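Local coordinates for protein UDP-L-Rhamnose Synthase (Acanthamoeba polyphaga mimivirus, PDB 7JID) that makes UDP-L-rhamnose, probably as an NADPH-dependent reductase of a Rossmann-like fold that holds NADP and the nucleotide sugar in neighbouring pockets, at residues S35-E40 with L91-I96; C111-Q116 with K131-G136; M164-E169 with R282-K287. All coordinates share one frame; numbering follows the deposited sequence.

Interaction 1: residues S35-E40 with L91-I96. With NAP (NADP nicotinamide-adenine-dinucleotide phosphate), chain D.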
loop_
_atom_site.group_PDB
_atom_site.type_symbol
_atom_site.label_atom_id
_atom_site.label_comp_id
_atom_site.label_asym_id
_atom_site.label_seq_id
_atom_site.Cartn_x
_atom_site.Cartn_y
_atom_site.Cartn_z
ATOM N N SER A 35 15.157 -3.286 -15.093
ATOM C CA SER A 35 14.851 -2.393 -13.943
ATOM C C SER A 35 13.965 -3.138 -12.933
ATOM O O SER A 35 13.206 -4.017 -13.357
ATOM C CB SER A 35 14.242 -1.087 -14.381
ATOM O OG SER A 35 12.971 -1.272 -14.964
ATOM N N ARG A 36 14.130 -2.817 -11.652
ATOM C CA ARG A 36 13.204 -3.238 -10.574
ATOM C C ARG A 36 11.980 -2.330 -10.657
ATOM O O ARG A 36 12.123 -1.115 -10.854
ATOM C CB ARG A 36 13.908 -3.212 -9.218
ATOM C CG ARG A 36 15.167 -4.068 -9.133
ATOM C CD ARG A 36 14.896 -5.486 -9.517
ATOM N NE ARG A 36 14.040 -6.149 -8.525
ATOM C CZ ARG A 36 13.875 -7.462 -8.489
ATOM N NH1 ARG A 36 14.453 -8.223 -9.396
ATOM N NH2 ARG A 36 13.172 -8.032 -7.540
ATOM N N ALA A 37 10.788 -2.909 -10.542
ATOM C CA ALA A 37 9.540 -2.166 -10.796
ATOM C C ALA A 37 9.371 -1.031 -9.787
ATOM O O ALA A 37 8.720 -0.080 -10.127
ATOM C CB ALA A 37 8.356 -3.078 -10.793
ATOM N N ASP A 38 9.899 -1.227 -8.583
ATOM C CA ASP A 38 9.855 -0.245 -7.486
ATOM C C ASP A 38 10.916 0.853 -7.636
ATOM O O ASP A 38 10.935 1.762 -6.815
ATOM C CB ASP A 38 9.973 -0.997 -6.155
ATOM C CG ASP A 38 11.258 -1.820 -6.060
ATOM O OD1 ASP A 38 11.351 -2.814 -6.805
ATOM O OD2 ASP A 38 12.150 -1.394 -5.304
ATOM N N ASP A 39 11.806 0.741 -8.632
ATOM C CA ASP A 39 12.850 1.754 -8.907
ATOM C C ASP A 39 12.257 2.650 -9.995
ATOM O O ASP A 39 12.600 2.468 -11.149
ATOM C CB ASP A 39 14.186 1.069 -9.223
ATOM C CG ASP A 39 15.322 2.060 -9.474
ATOM O OD1 ASP A 39 15.023 3.266 -9.527
ATOM O OD2 ASP A 39 16.479 1.587 -9.659
ATOM N N GLU A 40 11.309 3.502 -9.644
ATOM C CA GLU A 40 10.475 4.210 -10.648
ATOM C C GLU A 40 11.379 4.958 -11.635
ATOM O O GLU A 40 11.068 5.005 -12.809
ATOM C CB GLU A 40 9.429 5.125 -10.014
ATOM C CG GLU A 40 9.951 6.296 -9.194
ATOM C CD GLU A 40 10.744 5.838 -7.990
ATOM O OE1 GLU A 40 10.240 5.002 -7.190
ATOM O OE2 GLU A 40 11.911 6.262 -7.903
ATOM N N LEU A 91 2.188 -0.248 -9.114
ATOM C CA LEU A 91 1.659 1.114 -9.278
ATOM C C LEU A 91 2.667 1.935 -10.106
ATOM O O LEU A 91 2.199 2.770 -10.924
ATOM C CB LEU A 91 1.365 1.744 -7.928
ATOM C CG LEU A 91 -0.094 1.703 -7.487
ATOM C CD1 LEU A 91 -0.947 2.647 -8.319
ATOM C CD2 LEU A 91 -0.642 0.297 -7.551
ATOM N N CYS A 92 3.971 1.769 -9.880
ATOM C CA CYS A 92 5.031 2.489 -10.643
ATOM C C CYS A 92 4.873 2.160 -12.134
ATOM O O CYS A 92 4.832 3.102 -13.007
ATOM C CB CYS A 92 6.415 2.085 -10.171
ATOM S SG CYS A 92 6.842 2.815 -8.569
ATOM N N LEU A 93 4.694 0.877 -12.445
ATOM C CA LEU A 93 4.449 0.434 -13.835
ATOM C C LEU A 93 3.178 1.069 -14.383
ATOM O O LEU A 93 3.213 1.584 -15.549
ATOM C CB LEU A 93 4.395 -1.086 -13.876
ATOM C CG LEU A 93 5.644 -1.851 -13.453
ATOM C CD1 LEU A 93 5.393 -3.317 -13.678
ATOM C CD2 LEU A 93 6.870 -1.434 -14.258
ATOM N N ALA A 94 2.082 1.113 -13.616
ATOM C CA ALA A 94 0.827 1.757 -14.065
ATOM C C ALA A 94 1.090 3.235 -14.392
ATOM O O ALA A 94 0.737 3.692 -15.520
ATOM C CB ALA A 94 -0.275 1.636 -13.067
ATOM N N PHE A 95 1.707 3.968 -13.479
ATOM C CA PHE A 95 1.875 5.427 -13.669
ATOM C C PHE A 95 2.726 5.663 -14.911
ATOM O O PHE A 95 2.409 6.561 -15.704
ATOM C CB PHE A 95 2.563 6.099 -12.489
ATOM C CG PHE A 95 1.628 6.416 -11.347
ATOM C CD1 PHE A 95 0.617 7.325 -11.494
ATOM C CD2 PHE A 95 1.757 5.781 -10.127
ATOM C CE1 PHE A 95 -0.285 7.590 -10.477
ATOM C CE2 PHE A 95 0.892 6.079 -9.096
ATOM C CZ PHE A 95 -0.143 6.958 -9.260
ATOM N N ILE A 96 3.819 4.942 -15.030
ATOM C CA ILE A 96 4.818 5.212 -16.108
ATOM C C ILE A 96 4.281 4.695 -17.438
ATOM O O ILE A 96 4.375 5.436 -18.458
ATOM C CB ILE A 96 6.185 4.628 -15.736
ATOM C CG1 ILE A 96 6.790 5.331 -14.508
ATOM C CG2 ILE A 96 7.128 4.723 -16.923
ATOM C CD1 ILE A 96 7.970 4.571 -13.933
HETATM P PA NAP D . 7.538 -16.073 -9.099
HETATM O O1A NAP D . 8.048 -17.316 -9.792
HETATM O O2A NAP D . 8.023 -15.766 -7.716
HETATM O O5B NAP D . 7.899 -14.919 -10.121
HETATM C C5B NAP D . 7.887 -13.553 -9.704
HETATM C C4B NAP D . 8.930 -12.687 -10.393
HETATM O O4B NAP D . 8.760 -11.315 -10.066
HETATM C C3B NAP D . 10.314 -13.126 -9.936
HETATM O O3B NAP D . 11.039 -13.293 -11.178
HETATM C C2B NAP D . 10.794 -11.922 -9.136
HETATM O O2B NAP D . 12.145 -11.708 -9.409
HETATM C C1B NAP D . 10.008 -10.749 -9.718
HETATM N N9A NAP D . 9.841 -9.556 -8.910
HETATM C C8A NAP D . 9.281 -9.471 -7.712
HETATM N N7A NAP D . 9.259 -8.204 -7.292
HETATM C C5A NAP D . 9.834 -7.462 -8.249
HETATM C C6A NAP D . 10.135 -6.090 -8.379
HETATM N N6A NAP D . 9.811 -5.270 -7.406
HETATM N N1A NAP D . 10.776 -5.704 -9.536
HETATM C C2A NAP D . 11.059 -6.601 -10.491
HETATM N N3A NAP D . 10.825 -7.922 -10.449
HETATM C C4A NAP D . 10.193 -8.358 -9.327
HETATM O O3 NAP D . 5.936 -15.955 -8.985
HETATM P PN NAP D . 4.840 -16.311 -10.130
HETATM O O1N NAP D . 4.011 -17.352 -9.397
HETATM O O2N NAP D . 5.347 -16.428 -11.506
HETATM O O5D NAP D . 3.927 -15.022 -10.020
HETATM C C5D NAP D . 3.925 -13.821 -10.779
HETATM C C4D NAP D . 3.158 -12.744 -9.955
HETATM O O4D NAP D . 2.070 -12.326 -10.716
HETATM C C3D NAP D . 2.591 -13.390 -8.709
HETATM O O3D NAP D . 2.053 -12.403 -7.750
HETATM C C2D NAP D . 1.607 -14.274 -9.510
HETATM O O2D NAP D . 0.517 -14.906 -8.825
HETATM C C1D NAP D . 1.061 -13.328 -10.546
HETATM P P2B NAP D . 13.228 -11.713 -8.249
HETATM O O1X NAP D . 13.523 -13.099 -7.872
HETATM O O2X NAP D . 14.377 -11.121 -9.088
HETATM O O3X NAP D . 12.844 -10.851 -7.041
#

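Interaction 2: residues C111-Q116 with K131-G136. With EDO (1,2-ethanediol), chain G.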
loop_
_atom_site.group_PDB
_atom_site.type_symbol
_atom_site.label_atom_id
_atom_site.label_comp_id
_atom_site.label_asym_id
_atom_site.label_seq_id
_atom_site.Cartn_x
_atom_site.Cartn_y
_atom_site.Cartn_z
ATOM N N CYS A 111 -7.564 -13.639 -5.076
ATOM C CA CYS A 111 -7.537 -14.060 -3.641
ATOM C C CYS A 111 -7.785 -12.853 -2.719
ATOM O O CYS A 111 -7.100 -12.704 -1.726
ATOM C CB CYS A 111 -6.279 -14.851 -3.369
ATOM S SG CYS A 111 -6.472 -16.467 -4.184
ATOM N N ILE A 112 -8.764 -12.016 -3.068
ATOM C CA ILE A 112 -9.127 -10.775 -2.320
ATOM C C ILE A 112 -10.582 -10.874 -1.888
ATOM O O ILE A 112 -11.098 -9.901 -1.309
ATOM C CB ILE A 112 -8.853 -9.566 -3.230
ATOM C CG1 ILE A 112 -9.730 -9.581 -4.479
ATOM C CG2 ILE A 112 -7.358 -9.573 -3.583
ATOM C CD1 ILE A 112 -9.517 -8.422 -5.408
ATOM N N PHE A 113 -11.234 -12.001 -2.187
ATOM C CA PHE A 113 -12.650 -12.219 -1.801
ATOM C C PHE A 113 -12.807 -13.562 -1.088
ATOM O O PHE A 113 -11.989 -14.463 -1.203
ATOM C CB PHE A 113 -13.583 -12.272 -3.005
ATOM C CG PHE A 113 -13.424 -11.162 -4.011
ATOM C CD1 PHE A 113 -13.865 -9.876 -3.728
ATOM C CD2 PHE A 113 -12.801 -11.395 -5.224
ATOM C CE1 PHE A 113 -13.758 -8.876 -4.678
ATOM C CE2 PHE A 113 -12.698 -10.395 -6.172
ATOM C CZ PHE A 113 -13.118 -9.111 -5.865
ATOM N N GLU A 114 -13.860 -13.639 -0.300
ATOM C CA GLU A 114 -14.253 -14.867 0.424
ATOM C C GLU A 114 -15.762 -15.077 0.233
ATOM O O GLU A 114 -16.531 -14.168 0.566
ATOM C CB GLU A 114 -13.810 -14.764 1.884
ATOM C CG GLU A 114 -14.214 -15.937 2.742
ATOM C CD GLU A 114 -13.477 -17.259 2.593
ATOM O OE1 GLU A 114 -12.182 -17.321 2.404
ATOM O OE2 GLU A 114 -14.181 -18.282 2.812
ATOM N N GLY A 115 -16.144 -16.230 -0.294
ATOM C CA GLY A 115 -17.537 -16.684 -0.312
ATOM C C GLY A 115 -18.088 -16.970 -1.696
ATOM O O GLY A 115 -17.347 -17.045 -2.671
ATOM N N GLN A 116 -19.422 -17.032 -1.794
ATOM C CA GLN A 116 -20.175 -17.295 -3.040
ATOM C C GLN A 116 -19.776 -18.629 -3.689
ATOM O O GLN A 116 -20.105 -18.823 -4.875
ATOM C CB GLN A 116 -20.069 -16.133 -4.027
ATOM C CG GLN A 116 -20.536 -14.816 -3.387
ATOM C CD GLN A 116 -20.895 -13.710 -4.345
ATOM O OE1 GLN A 116 -20.383 -12.562 -4.279
ATOM N NE2 GLN A 116 -21.780 -14.045 -5.240
ATOM N N LYS A 131 -15.613 -4.869 -4.273
ATOM C CA LYS A 131 -14.479 -4.502 -3.395
ATOM C C LYS A 131 -13.997 -5.757 -2.679
ATOM O O LYS A 131 -14.765 -6.652 -2.397
ATOM C CB LYS A 131 -14.900 -3.479 -2.338
ATOM C CG LYS A 131 -15.740 -2.332 -2.864
ATOM C CD LYS A 131 -15.131 -1.624 -4.037
ATOM C CE LYS A 131 -15.715 -0.238 -4.206
ATOM N NZ LYS A 131 -15.264 0.669 -3.126
ATOM N N PRO A 132 -12.713 -5.826 -2.295
ATOM C CA PRO A 132 -12.230 -6.929 -1.462
ATOM C C PRO A 132 -13.061 -7.125 -0.190
ATOM O O PRO A 132 -13.509 -6.131 0.388
ATOM C CB PRO A 132 -10.813 -6.480 -1.101
ATOM C CG PRO A 132 -10.396 -5.614 -2.269
ATOM C CD PRO A 132 -11.659 -4.849 -2.621
ATOM N N ASN A 133 -13.274 -8.375 0.180
ATOM C CA ASN A 133 -13.925 -8.713 1.461
ATOM C C ASN A 133 -13.162 -9.811 2.171
ATOM O O ASN A 133 -13.686 -10.348 3.150
ATOM C CB ASN A 133 -15.393 -9.076 1.266
ATOM C CG ASN A 133 -15.584 -10.495 0.791
ATOM O OD1 ASN A 133 -14.722 -11.046 0.095
ATOM N ND2 ASN A 133 -16.662 -11.112 1.229
ATOM N N PHE A 134 -11.973 -10.180 1.716
ATOM C CA PHE A 134 -11.104 -11.149 2.424
ATOM C C PHE A 134 -9.824 -10.453 2.896
ATOM O O PHE A 134 -9.098 -9.894 2.051
ATOM C CB PHE A 134 -10.799 -12.389 1.580
ATOM C CG PHE A 134 -9.874 -13.344 2.266
ATOM C CD1 PHE A 134 -10.285 -14.123 3.351
ATOM C CD2 PHE A 134 -8.560 -13.436 1.884
ATOM C CE1 PHE A 134 -9.386 -14.950 4.002
ATOM C CE2 PHE A 134 -7.670 -14.293 2.507
ATOM C CZ PHE A 134 -8.083 -15.067 3.561
ATOM N N PHE A 135 -9.552 -10.555 4.189
ATOM C CA PHE A 135 -8.429 -9.829 4.820
ATOM C C PHE A 135 -7.590 -10.775 5.663
ATOM O O PHE A 135 -6.906 -10.280 6.547
ATOM C CB PHE A 135 -8.953 -8.610 5.574
ATOM C CG PHE A 135 -9.897 -7.761 4.782
ATOM C CD1 PHE A 135 -9.425 -6.920 3.779
ATOM C CD2 PHE A 135 -11.259 -7.717 5.080
ATOM C CE1 PHE A 135 -10.293 -6.117 3.051
ATOM C CE2 PHE A 135 -12.126 -6.905 4.336
ATOM C CZ PHE A 135 -11.638 -6.096 3.330
ATOM N N GLY A 136 -7.648 -12.085 5.396
ATOM C CA GLY A 136 -7.084 -13.094 6.308
ATOM C C GLY A 136 -5.642 -13.465 6.059
ATOM O O GLY A 136 -5.083 -14.342 6.797
HETATM C C1 EDO G . -20.740 -13.208 0.346
HETATM O O1 EDO G . -19.661 -13.753 1.053
HETATM C C2 EDO G . -20.281 -12.239 -0.658
HETATM O O2 EDO G . -21.298 -11.435 -1.185
#

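Interaction 3: residues M164-E169 with R282-K287. With AWU ([[(2~{R},3~{S},4~{R},5~{R})-5-[2,4-bis(oxidanylidene)pyrimidin-1-yl]-3,4-bis(oxidanyl)oxolan-2-yl]methoxy-oxidanyl-phosphoryl] [(2~{R},3~{R},4~{R},5~{R},6~{S})-6-methyl-3,4,5-tris(oxidanyl)oxan-2-yl] hydrogen phosphate), chain C.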
loop_
_atom_site.group_PDB
_atom_site.type_symbol
_atom_site.label_atom_id
_atom_site.label_comp_id
_atom_site.label_asym_id
_atom_site.label_seq_id
_atom_site.Cartn_x
_atom_site.Cartn_y
_atom_site.Cartn_z
ATOM N N MET A 164 -5.007 -19.547 -7.743
ATOM C CA MET A 164 -4.594 -20.972 -7.622
ATOM C C MET A 164 -4.142 -21.510 -8.979
ATOM O O MET A 164 -4.616 -22.547 -9.491
ATOM C CB MET A 164 -5.764 -21.802 -7.103
ATOM C CG MET A 164 -6.224 -21.245 -5.759
ATOM S SD MET A 164 -7.724 -21.990 -5.159
ATOM C CE MET A 164 -7.721 -21.398 -3.471
ATOM N N PRO A 165 -3.161 -20.836 -9.630
ATOM C CA PRO A 165 -2.788 -21.228 -10.977
ATOM C C PRO A 165 -2.235 -22.652 -11.093
ATOM O O PRO A 165 -1.516 -23.117 -10.197
ATOM C CB PRO A 165 -1.688 -20.245 -11.377
ATOM C CG PRO A 165 -1.248 -19.595 -10.103
ATOM C CD PRO A 165 -2.455 -19.636 -9.164
ATOM N N ILE A 166 -2.644 -23.343 -12.168
ATOM C CA ILE A 166 -2.332 -24.768 -12.466
ATOM C C ILE A 166 -1.615 -24.857 -13.815
ATOM O O ILE A 166 -1.995 -24.120 -14.718
ATOM C CB ILE A 166 -3.625 -25.581 -12.494
ATOM C CG1 ILE A 166 -4.278 -25.690 -11.109
ATOM C CG2 ILE A 166 -3.410 -26.966 -13.100
ATOM C CD1 ILE A 166 -5.739 -26.018 -11.179
ATOM N N THR A 167 -0.566 -25.651 -13.888
ATOM C CA THR A 167 0.040 -26.048 -15.178
ATOM C C THR A 167 0.021 -27.563 -15.306
ATOM O O THR A 167 0.032 -28.257 -14.260
ATOM C CB THR A 167 1.459 -25.482 -15.306
ATOM O OG1 THR A 167 2.220 -25.907 -14.166
ATOM C CG2 THR A 167 1.449 -23.975 -15.466
ATOM N N ILE A 168 0.005 -28.045 -16.541
ATOM C CA ILE A 168 0.152 -29.486 -16.877
ATOM C C ILE A 168 1.520 -29.929 -16.362
ATOM O O ILE A 168 1.591 -30.924 -15.637
ATOM C CB ILE A 168 0.002 -29.712 -18.390
ATOM C CG1 ILE A 168 -1.384 -29.313 -18.898
ATOM C CG2 ILE A 168 0.384 -31.146 -18.729
ATOM C CD1 ILE A 168 -1.432 -28.993 -20.394
ATOM N N GLU A 169 2.549 -29.160 -16.672
ATOM C CA GLU A 169 3.912 -29.467 -16.157
ATOM C C GLU A 169 3.901 -29.291 -14.631
ATOM O O GLU A 169 3.470 -28.248 -14.186
ATOM C CB GLU A 169 4.945 -28.541 -16.800
ATOM C CG GLU A 169 6.372 -29.022 -16.571
ATOM C CD GLU A 169 7.469 -28.121 -17.113
ATOM O OE1 GLU A 169 7.166 -27.216 -17.907
ATOM O OE2 GLU A 169 8.617 -28.325 -16.731
ATOM N N ARG A 282 -9.839 -32.100 -15.983
ATOM C CA ARG A 282 -9.830 -33.463 -16.573
ATOM C C ARG A 282 -8.763 -33.513 -17.667
ATOM O O ARG A 282 -7.960 -34.481 -17.687
ATOM C CB ARG A 282 -11.184 -33.822 -17.183
ATOM C CG ARG A 282 -11.201 -35.198 -17.835
ATOM C CD ARG A 282 -12.606 -35.647 -18.169
ATOM N NE ARG A 282 -13.530 -35.419 -17.061
ATOM C CZ ARG A 282 -14.462 -34.478 -17.005
ATOM N NH1 ARG A 282 -15.232 -34.396 -15.941
ATOM N NH2 ARG A 282 -14.640 -33.643 -18.010
ATOM N N GLU A 283 -8.755 -32.500 -18.522
ATOM C CA GLU A 283 -7.785 -32.410 -19.647
ATOM C C GLU A 283 -6.383 -32.382 -19.049
ATOM O O GLU A 283 -5.539 -33.231 -19.456
ATOM C CB GLU A 283 -8.114 -31.258 -20.600
ATOM C CG GLU A 283 -7.047 -31.065 -21.679
ATOM C CD GLU A 283 -7.336 -30.036 -22.766
ATOM O OE1 GLU A 283 -8.506 -29.639 -22.929
ATOM O OE2 GLU A 283 -6.375 -29.619 -23.452
ATOM N N VAL A 284 -6.108 -31.473 -18.104
ATOM C CA VAL A 284 -4.764 -31.311 -17.477
ATOM C C VAL A 284 -4.304 -32.629 -16.878
ATOM O O VAL A 284 -3.140 -33.026 -17.133
ATOM C CB VAL A 284 -4.785 -30.174 -16.425
ATOM C CG1 VAL A 284 -3.593 -30.165 -15.469
ATOM C CG2 VAL A 284 -4.892 -28.841 -17.132
ATOM N N VAL A 285 -5.113 -33.244 -16.024
ATOM C CA VAL A 285 -4.724 -34.498 -15.321
ATOM C C VAL A 285 -4.446 -35.596 -16.362
ATOM O O VAL A 285 -3.471 -36.352 -16.146
ATOM C CB VAL A 285 -5.793 -34.925 -14.307
ATOM C CG1 VAL A 285 -5.520 -36.320 -13.751
ATOM C CG2 VAL A 285 -5.863 -33.902 -13.183
ATOM N N SER A 286 -5.231 -35.677 -17.432
ATOM C CA SER A 286 -5.064 -36.740 -18.469
ATOM C C SER A 286 -3.661 -36.653 -19.088
ATOM O O SER A 286 -3.092 -37.727 -19.424
ATOM C CB SER A 286 -6.157 -36.681 -19.506
ATOM O OG SER A 286 -5.965 -35.624 -20.439
ATOM N N LYS A 287 -3.079 -35.446 -19.139
ATOM C CA LYS A 287 -1.808 -35.146 -19.847
ATOM C C LYS A 287 -0.613 -35.132 -18.885
ATOM O O LYS A 287 0.527 -35.062 -19.379
ATOM C CB LYS A 287 -1.923 -33.800 -20.555
ATOM C CG LYS A 287 -2.947 -33.783 -21.674
ATOM C CD LYS A 287 -3.212 -32.419 -22.245
ATOM C CE LYS A 287 -4.137 -32.473 -23.438
ATOM N NZ LYS A 287 -4.068 -31.211 -24.209
HETATM P PA AWU C . -0.726 -22.554 -0.554
HETATM O O1A AWU C . -0.478 -22.093 0.832
HETATM O O2A AWU C . 0.190 -23.616 -1.136
HETATM O O3A AWU C . -0.606 -21.453 -1.749
HETATM P PB AWU C . -0.782 -19.819 -1.611
HETATM O O1B AWU C . -2.070 -19.359 -0.885
HETATM O O2B AWU C . 0.575 -19.233 -1.160
HETATM O O3B AWU C . -1.032 -19.521 -3.163
HETATM C "C5'" AWU C . -0.826 -16.379 -4.958
HETATM O "O5'" AWU C . -0.552 -17.682 -4.481
HETATM C "C4'" AWU C . -2.058 -16.410 -5.846
HETATM O "O4'" AWU C . -2.481 -15.079 -6.218
HETATM C "C3'" AWU C . -3.172 -17.066 -5.098
HETATM O "O3'" AWU C . -4.194 -17.350 -6.015
HETATM C "C2'" AWU C . -2.782 -18.415 -4.503
HETATM C "C1'" AWU C . -1.512 -18.352 -3.777
HETATM N N1 AWU C . -3.585 -26.329 1.574
HETATM C C2 AWU C . -3.969 -27.559 2.081
HETATM O O2 AWU C . -4.965 -28.145 1.608
HETATM N N3 AWU C . -3.155 -28.166 3.002
HETATM C C4 AWU C . -2.077 -27.534 3.537
HETATM O O4 AWU C . -1.355 -28.185 4.379
HETATM C C5 AWU C . -1.681 -26.303 3.011
HETATM C C6 AWU C . -2.503 -25.650 2.098
HETATM C C1C AWU C . -4.426 -25.639 0.554
HETATM C C2C AWU C . -4.775 -24.176 0.826
HETATM C C3C AWU C . -4.958 -23.624 -0.611
HETATM C C4C AWU C . -3.973 -24.453 -1.370
HETATM C C5C AWU C . -2.717 -23.731 -1.809
HETATM C "C6'" AWU C . 0.436 -15.974 -5.717
HETATM O "O2'" AWU C . -2.522 -19.298 -5.575
HETATM O O2C AWU C . -5.975 -24.128 1.556
HETATM O O3C AWU C . -6.238 -23.955 -1.119
HETATM O O4C AWU C . -3.537 -25.519 -0.538
HETATM O O5C AWU C . -2.202 -23.062 -0.635
#

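Interaction 1: residues S35-E40 with L91-I96
Ala-37 and Glu-40 lie against one flank of the helix carrying Leu-91 to Ile-96, with the CA atoms of Glu-40 and Cys-92 5.7 Å apart; residues Arg-36 to Asp-39 form a type I beta turn. The CB of Cys-92 points into this turn and meets the carbonyl of Ala-37, CB to O 3.2 Å. Its SG stands beside the backbone N of Cys-92, chi1 -75°, and touches the CB of Glu-40. The methyl of Ala-37 faces the branch point of Leu-93, CB to CG 4.0 Å, and both leucine methyls lie almost as near. The CD1 tip of Ile-96 reaches the carbonyl O of Glu-40 at 3.3 Å. The same turn also meets the adenine of NADP through polar groups. Ala-37 N gives a nearly straight bond to N1A (3.0 Å, 172°), while the carboxylate OD1 of Asp-38 accepts from N6A, so backbone and side chain together read the adenine edge. The guanidinium of Arg-36 lies with C2A over the centre of one face, and its NH1 and NH2 each bond a different oxygen of the 2'-phosphate, O2X and O3X, a fork that suits NADP. Beyond the contact, Asp-39 is the N-cap of helix 40-50, its OD1 making a weak bond to Ala-42 N, and Val-43 of that helix packs on both Leu-93 and Ile-96. Glu-40 bonds Tyr-88 and forms salt bridges to Arg-148 and Lys-131 of the second subunit. The loop leaves strand 29-32 and enters helix 40-50 wedged against helix 79-99, and Leu-93 also touches Phe-9 of strand 5-9.

Interaction 2: residues C111-Q116 with K131-G136
Asn-133 turns its amide to the backbone of Glu-114 and grips that residue twice, pairing with both its N-H and its C=O. OD1 accepts from Glu-114 N at 2.8 Å, the donor tilted 20° from the carbonyl plane, while ND2 donates to Glu-114 O at 3.1 Å, in the amide plane and on a lone pair of the acceptor. Holding the amide at both ends should fix its rotation and leave little doubt about which end is oxygen. A chi1 of 80° sets CG of Asn-133 between its own backbone N and carbonyl carbon, and from there the amide faces the Glu-114 backbone. The ring of Phe-113 presents its edge to residues 131-136: CE1 comes within 3.3 Å of the carbonyl O of Lys-131, which lies in the ring plane, and CG1 of Ile-112 covers one face toward the rim. Both segments belong to the long loop between strand 103-109 and helix 138-150 of the Rossmann-like domain, and Ile-112 O ties its two limbs together by accepting from Asn-133 N at 3.0 Å. A second donor, Phe-134 N, reaches Ile-112 O at 3.2 Å and stands well above the carbonyl plane. Alongside, CB of Pro-132 packs on CB of Ile-112 at 4.2 Å. Phe-134 points its CB at the carbonyl carbon of Phe-113 (3.5 Å). In the modelled conformer of the two deposited for Glu-114, OE1 lies 3.8 Å from CD1 of Phe-134, the carboxylate plane turned 47° from the ring. Gly-136 N sits over the centre of one face of that ring. The carboxylate of Glu-114 finds its charge partner in Arg-246, and its OE1 also accepts from Asn-259 N.

Interaction 3: residues M164-E169 with R282-K287
Ile-168 and Val-284 carry most of this contact, and they meet through aliphatic carbons alone. CG1 of Ile-168 rests on CG2 of Val-284 at 4.0 Å, the two side chains crossing at a slant. The other valine methyl, CG1, is anti to the backbone N (chi1 164°) and reaches CG2 of Ile-166, again at 4.0 Å, so Val-284 spans two isoleucines of one loop. At the margin, CG2 of Ile-168 touches CB of Lys-287. Ile-176 of helix 175-181 also packs on both Ile-166 and Val-284.

Some polar groups pair within their own segment. The hydroxyl of Thr-167 donates to Glu-169 O at 2.7 Å, in the carbonyl plane. On the helix, Lys-287 stretches its chain back to Glu-283 in a salt bridge, NZ to OE2 2.9 Å, while Ser-286 OG donates to Glu-283 O.

The ligand bonds come from the start of 164-169: Met-164 N donates to O3' of the UDP-rhamnose sugar at 2.9 Å, nearly straight (164°), with a weaker bond to O2'.

One segment therefore has two chemistries, a backbone N-H for the rhamnose hydroxyls at one end and branched aliphatic side chains that pack on helix 277-287 at the other.

The three contacts follow one another along the chain, each closing before the next opens. Interaction 1 lies at the adenine end of the NADP site, where the loop after strand 29-32 meets helix 79-99, and its centre is about 33 Å from that of interaction 3, on opposite sides of the chain's centre. The centres of interactions 2 and 3 are about 25 Å apart, though their nearest atoms come within about 5 Å beside the UDP-rhamnose. Interactions 1 and 2 both touch the second subunit. Each contact has a loop that follows a strand of the same parallel sheet (29-32, 103-109, 157-162), packed on a helix in interactions 1 and 3.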